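Local coordinates for pentatricopeptide repeat-containing protein 10, chloroplastic (Zea mays, PDB 4M59) that binds specific single-stranded RNA elements in chloroplast intergenic regions and stabilises the messages by blocking exonucleases, at residues V353-V361 / Y370-S381. The protein carries 4 engineered substitutions. Residues are numbered along the deposited sequence; the frame is centred on the assembly and turned at random.
Engineered in segment 370-381: Ser381 (natural residue Cys). With PO4 (phosphate ion), chain E.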
loop_
_atom_site.group_PDB
_atom_site.type_symbol
_atom_site.label_atom_id
_atom_site.label_comp_id
_atom_site.label_asym_id
_atom_site.label_seq_id
_atom_site.Cartn_x
_atom_site.Cartn_y
_atom_site.Cartn_z
ATOM N N VAL A 353 -9.598 16.806 -14.556
ATOM C CA VAL A 353 -8.563 15.996 -13.954
ATOM C C VAL A 353 -7.949 16.762 -12.824
ATOM O O VAL A 353 -7.591 16.206 -11.809
ATOM C CB VAL A 353 -7.471 15.710 -14.960
ATOM C CG1 VAL A 353 -6.488 14.740 -14.386
ATOM C CG2 VAL A 353 -8.068 15.163 -16.224
ATOM N N THR A 354 -7.831 18.062 -13.032
ATOM C CA THR A 354 -7.309 18.952 -12.029
ATOM C C THR A 354 -8.186 18.918 -10.810
ATOM O O THR A 354 -7.709 18.715 -9.719
ATOM C CB THR A 354 -7.238 20.358 -12.562
ATOM O OG1 THR A 354 -6.311 20.396 -13.644
ATOM C CG2 THR A 354 -6.771 21.288 -11.500
ATOM N N TRP A 355 -9.483 19.083 -11.001
ATOM C CA TRP A 355 -10.407 19.084 -9.888
ATOM C C TRP A 355 -10.454 17.760 -9.160
ATOM O O TRP A 355 -10.472 17.715 -7.943
ATOM C CB TRP A 355 -11.799 19.441 -10.364
ATOM C CG TRP A 355 -11.857 20.749 -10.997
ATOM C CD1 TRP A 355 -12.230 21.015 -12.255
ATOM C CD2 TRP A 355 -11.515 21.991 -10.404
ATOM N NE1 TRP A 355 -12.151 22.348 -12.497
ATOM C CE2 TRP A 355 -11.717 22.971 -11.364
ATOM C CE3 TRP A 355 -11.063 22.372 -9.150
ATOM C CZ2 TRP A 355 -11.479 24.299 -11.117
ATOM C CZ3 TRP A 355 -10.830 23.685 -8.910
ATOM C CH2 TRP A 355 -11.036 24.634 -9.881
ATOM N N ASN A 356 -10.531 16.681 -9.931
ATOM C CA ASN A 356 -10.629 15.341 -9.370
ATOM C C ASN A 356 -9.383 15.005 -8.570
ATOM O O ASN A 356 -9.446 14.315 -7.554
ATOM C CB ASN A 356 -10.837 14.308 -10.478
ATOM C CG ASN A 356 -11.743 13.169 -10.051
ATOM O OD1 ASN A 356 -11.423 12.417 -9.130
ATOM N ND2 ASN A 356 -12.880 13.038 -10.721
ATOM N N THR A 357 -8.245 15.501 -9.042
ATOM C CA THR A 357 -7.000 15.317 -8.356
ATOM C C THR A 357 -7.112 16.055 -7.046
ATOM O O THR A 357 -6.715 15.551 -6.011
ATOM C CB THR A 357 -5.851 15.861 -9.195
ATOM O OG1 THR A 357 -5.827 15.189 -10.452
ATOM C CG2 THR A 357 -4.552 15.628 -8.528
ATOM N N MET A 358 -7.677 17.256 -7.092
ATOM C CA MET A 358 -7.795 18.083 -5.898
ATOM C C MET A 358 -8.726 17.490 -4.844
ATOM O O MET A 358 -8.595 17.791 -3.662
ATOM C CB MET A 358 -8.241 19.499 -6.268
ATOM C CG MET A 358 -7.304 20.203 -7.235
ATOM S SD MET A 358 -6.538 21.675 -6.535
ATOM C CE MET A 358 -6.128 21.109 -4.890
ATOM N N LEU A 359 -9.668 16.647 -5.264
ATOM C CA LEU A 359 -10.618 16.078 -4.327
ATOM C C LEU A 359 -10.282 14.646 -3.965
ATOM O O LEU A 359 -10.974 14.016 -3.177
ATOM C CB LEU A 359 -12.019 16.124 -4.905
ATOM C CG LEU A 359 -12.487 17.475 -5.393
ATOM C CD1 LEU A 359 -13.800 17.294 -6.051
ATOM C CD2 LEU A 359 -12.607 18.397 -4.236
ATOM N N ALA A 360 -9.216 14.132 -4.550
ATOM C CA ALA A 360 -8.790 12.781 -4.275
ATOM C C ALA A 360 -7.816 12.803 -3.130
ATOM O O ALA A 360 -7.022 11.890 -2.962
ATOM C CB ALA A 360 -8.139 12.203 -5.476
ATOM N N VAL A 361 -7.854 13.887 -2.363
ATOM C CA VAL A 361 -6.875 14.129 -1.312
ATOM C C VAL A 361 -6.999 13.144 -0.158
ATOM O O VAL A 361 -8.044 12.528 0.045
ATOM C CB VAL A 361 -6.968 15.569 -0.775
ATOM C CG1 VAL A 361 -8.176 15.727 0.133
ATOM C CG2 VAL A 361 -5.686 15.950 -0.050
ATOM N N TYR A 370 -11.146 22.693 2.967
ATOM C CA TYR A 370 -10.397 22.592 1.741
ATOM C C TYR A 370 -11.331 22.272 0.609
ATOM O O TYR A 370 -11.380 22.979 -0.374
ATOM C CB TYR A 370 -9.336 21.519 1.889
ATOM C CG TYR A 370 -8.717 21.023 0.612
ATOM C CD1 TYR A 370 -7.694 21.699 -0.003
ATOM C CD2 TYR A 370 -9.133 19.845 0.053
ATOM C CE1 TYR A 370 -7.132 21.223 -1.145
ATOM C CE2 TYR A 370 -8.575 19.375 -1.083
ATOM C CZ TYR A 370 -7.581 20.057 -1.676
ATOM O OH TYR A 370 -7.050 19.550 -2.815
ATOM N N VAL A 371 -12.095 21.207 0.773
ATOM C CA VAL A 371 -13.046 20.786 -0.230
ATOM C C VAL A 371 -14.030 21.881 -0.554
ATOM O O VAL A 371 -14.424 22.055 -1.690
ATOM C CB VAL A 371 -13.809 19.568 0.253
ATOM C CG1 VAL A 371 -14.743 19.078 -0.814
ATOM C CG2 VAL A 371 -12.850 18.485 0.622
ATOM N N THR A 372 -14.421 22.629 0.457
ATOM C CA THR A 372 -15.310 23.738 0.240
ATOM C C THR A 372 -14.592 24.780 -0.570
ATOM O O THR A 372 -15.176 25.420 -1.422
ATOM C CB THR A 372 -15.757 24.331 1.557
ATOM O OG1 THR A 372 -16.334 23.308 2.364
ATOM C CG2 THR A 372 -16.788 25.377 1.319
ATOM N N ARG A 373 -13.303 24.938 -0.316
ATOM C CA ARG A 373 -12.527 25.953 -1.000
ATOM C C ARG A 373 -12.246 25.567 -2.432
ATOM O O ARG A 373 -12.001 26.419 -3.263
ATOM C CB ARG A 373 -11.228 26.218 -0.256
ATOM C CG ARG A 373 -10.793 27.648 -0.305
ATOM C CD ARG A 373 -11.885 28.553 0.213
ATOM N NE ARG A 373 -12.054 28.511 1.661
ATOM C CZ ARG A 373 -13.221 28.655 2.279
ATOM N NH1 ARG A 373 -14.332 28.826 1.586
ATOM N NH2 ARG A 373 -13.283 28.610 3.592
ATOM N N VAL A 374 -12.284 24.275 -2.710
ATOM C CA VAL A 374 -12.101 23.759 -4.051
ATOM C C VAL A 374 -13.385 23.860 -4.817
ATOM O O VAL A 374 -13.420 24.319 -5.945
ATOM C CB VAL A 374 -11.718 22.290 -4.015
ATOM C CG1 VAL A 374 -11.746 21.716 -5.385
ATOM C CG2 VAL A 374 -10.364 22.116 -3.424
ATOM N N LEU A 375 -14.455 23.427 -4.181
ATOM C CA LEU A 375 -15.777 23.485 -4.747
ATOM C C LEU A 375 -16.178 24.914 -5.048
ATOM O O LEU A 375 -16.898 25.184 -5.985
ATOM C CB LEU A 375 -16.732 22.859 -3.758
ATOM C CG LEU A 375 -18.226 22.865 -3.998
ATOM C CD1 LEU A 375 -18.536 22.369 -5.361
ATOM C CD2 LEU A 375 -18.824 21.959 -2.974
ATOM N N GLU A 376 -15.680 25.829 -4.235
ATOM C CA GLU A 376 -15.901 27.247 -4.430
ATOM C C GLU A 376 -15.280 27.692 -5.734
ATOM O O GLU A 376 -15.738 28.628 -6.364
ATOM C CB GLU A 376 -15.272 28.011 -3.277
ATOM C CG GLU A 376 -15.814 29.392 -3.044
ATOM C CD GLU A 376 -14.939 30.185 -2.113
ATOM O OE1 GLU A 376 -13.940 30.759 -2.584
ATOM O OE2 GLU A 376 -15.241 30.225 -0.909
ATOM N N GLY A 377 -14.222 27.000 -6.133
ATOM C CA GLY A 377 -13.538 27.282 -7.375
ATOM C C GLY A 377 -14.115 26.533 -8.549
ATOM O O GLY A 377 -14.020 26.977 -9.677
ATOM N N MET A 378 -14.707 25.383 -8.288
ATOM C CA MET A 378 -15.370 24.641 -9.337
ATOM C C MET A 378 -16.572 25.432 -9.784
ATOM O O MET A 378 -16.860 25.529 -10.964
ATOM C CB MET A 378 -15.795 23.267 -8.840
ATOM C CG MET A 378 -14.638 22.389 -8.444
ATOM S SD MET A 378 -15.054 20.854 -7.634
ATOM C CE MET A 378 -15.673 19.927 -9.008
ATOM N N ARG A 379 -17.253 26.022 -8.823
ATOM C CA ARG A 379 -18.451 26.760 -9.123
ATOM C C ARG A 379 -18.160 28.017 -9.892
ATOM O O ARG A 379 -18.715 28.228 -10.952
ATOM C CB ARG A 379 -19.212 27.082 -7.848
ATOM C CG ARG A 379 -19.831 25.872 -7.219
ATOM C CD ARG A 379 -20.886 26.224 -6.208
ATOM N NE ARG A 379 -21.871 25.156 -6.106
ATOM C CZ ARG A 379 -21.972 24.332 -5.079
ATOM N NH1 ARG A 379 -21.162 24.462 -4.058
ATOM N NH2 ARG A 379 -22.885 23.386 -5.076
ATOM N N SER A 380 -17.286 28.857 -9.348
ATOM C CA SER A 380 -16.921 30.111 -9.997
ATOM C C SER A 380 -16.267 29.861 -11.351
ATOM O O SER A 380 -16.281 30.727 -12.227
ATOM C CB SER A 380 -15.987 30.926 -9.100
ATOM O OG SER A 380 -14.794 30.213 -8.828
ATOM N N SER A 381 -15.692 28.674 -11.515
ATOM C CA SER A 381 -15.031 28.308 -12.758
ATOM C C SER A 381 -16.045 28.050 -13.871
ATOM O O SER A 381 -15.692 27.563 -14.943
ATOM C CB SER A 381 -14.149 27.074 -12.557
ATOM O OG SER A 381 -13.491 26.712 -13.758
HETATM P P PO4 E . -14.929 29.730 7.566
HETATM O O1 PO4 E . -14.358 29.754 6.170
HETATM O O2 PO4 E . -13.941 29.077 8.503
HETATM O O3 PO4 E . -15.200 31.143 8.024
HETATM O O4 PO4 E . -16.220 28.945 7.570
#
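The antiparallel helical hairpin of a single pentatricopeptide repeat, predicted as the ninth, is built on Trp355, Met358 and Leu359 of helix 352-359 packing against Tyr370, Val374 and Met378 of helix 367-380. The two short segments run at 167° to each other, their axes 10.5 Å apart. At one end Trp355 lays its indole alongside the second helix. Met378 covers one face of it, CG standing 3.9 Å from the centroid of the six-membered ring in a CH-pi contact, while SD lies obliquely beside the five-membered ring as a Met-aromatic partner. The backbone of Gly377 passes close to Trp355 CH2. Midway, Val374 carries CG1 anti to its backbone N (chi1 171°), which pushes that methyl between the indole and Leu359; it sits 3.6 Å from Leu359 CD2. Leu359 and Met378 reach toward each other, Leu359 CD1 lying 4.1 Å from Met378 SD. Toward the turn, Tyr370 crosses Met358 at about a right angle and donates its OH to Met358 O, which lies in the ring plane; the modelled length is doubtful because the hydroxyl is crowded. Val361 CG1 adds packing 3.9 Å from Tyr370 CE2. Phe333 stacks on Tyr370 and Leu340 touches Trp355, so helix 333-346 adjoins this layer, while Thr392 and Thr389 of helix 387-400 reach Leu359 and Met378. The hairpin is thus held mainly by apolar and aromatic packing, the tyrosine hydroxyl adding one polar link, of uncertain geometry, to the carbonyl of Met358.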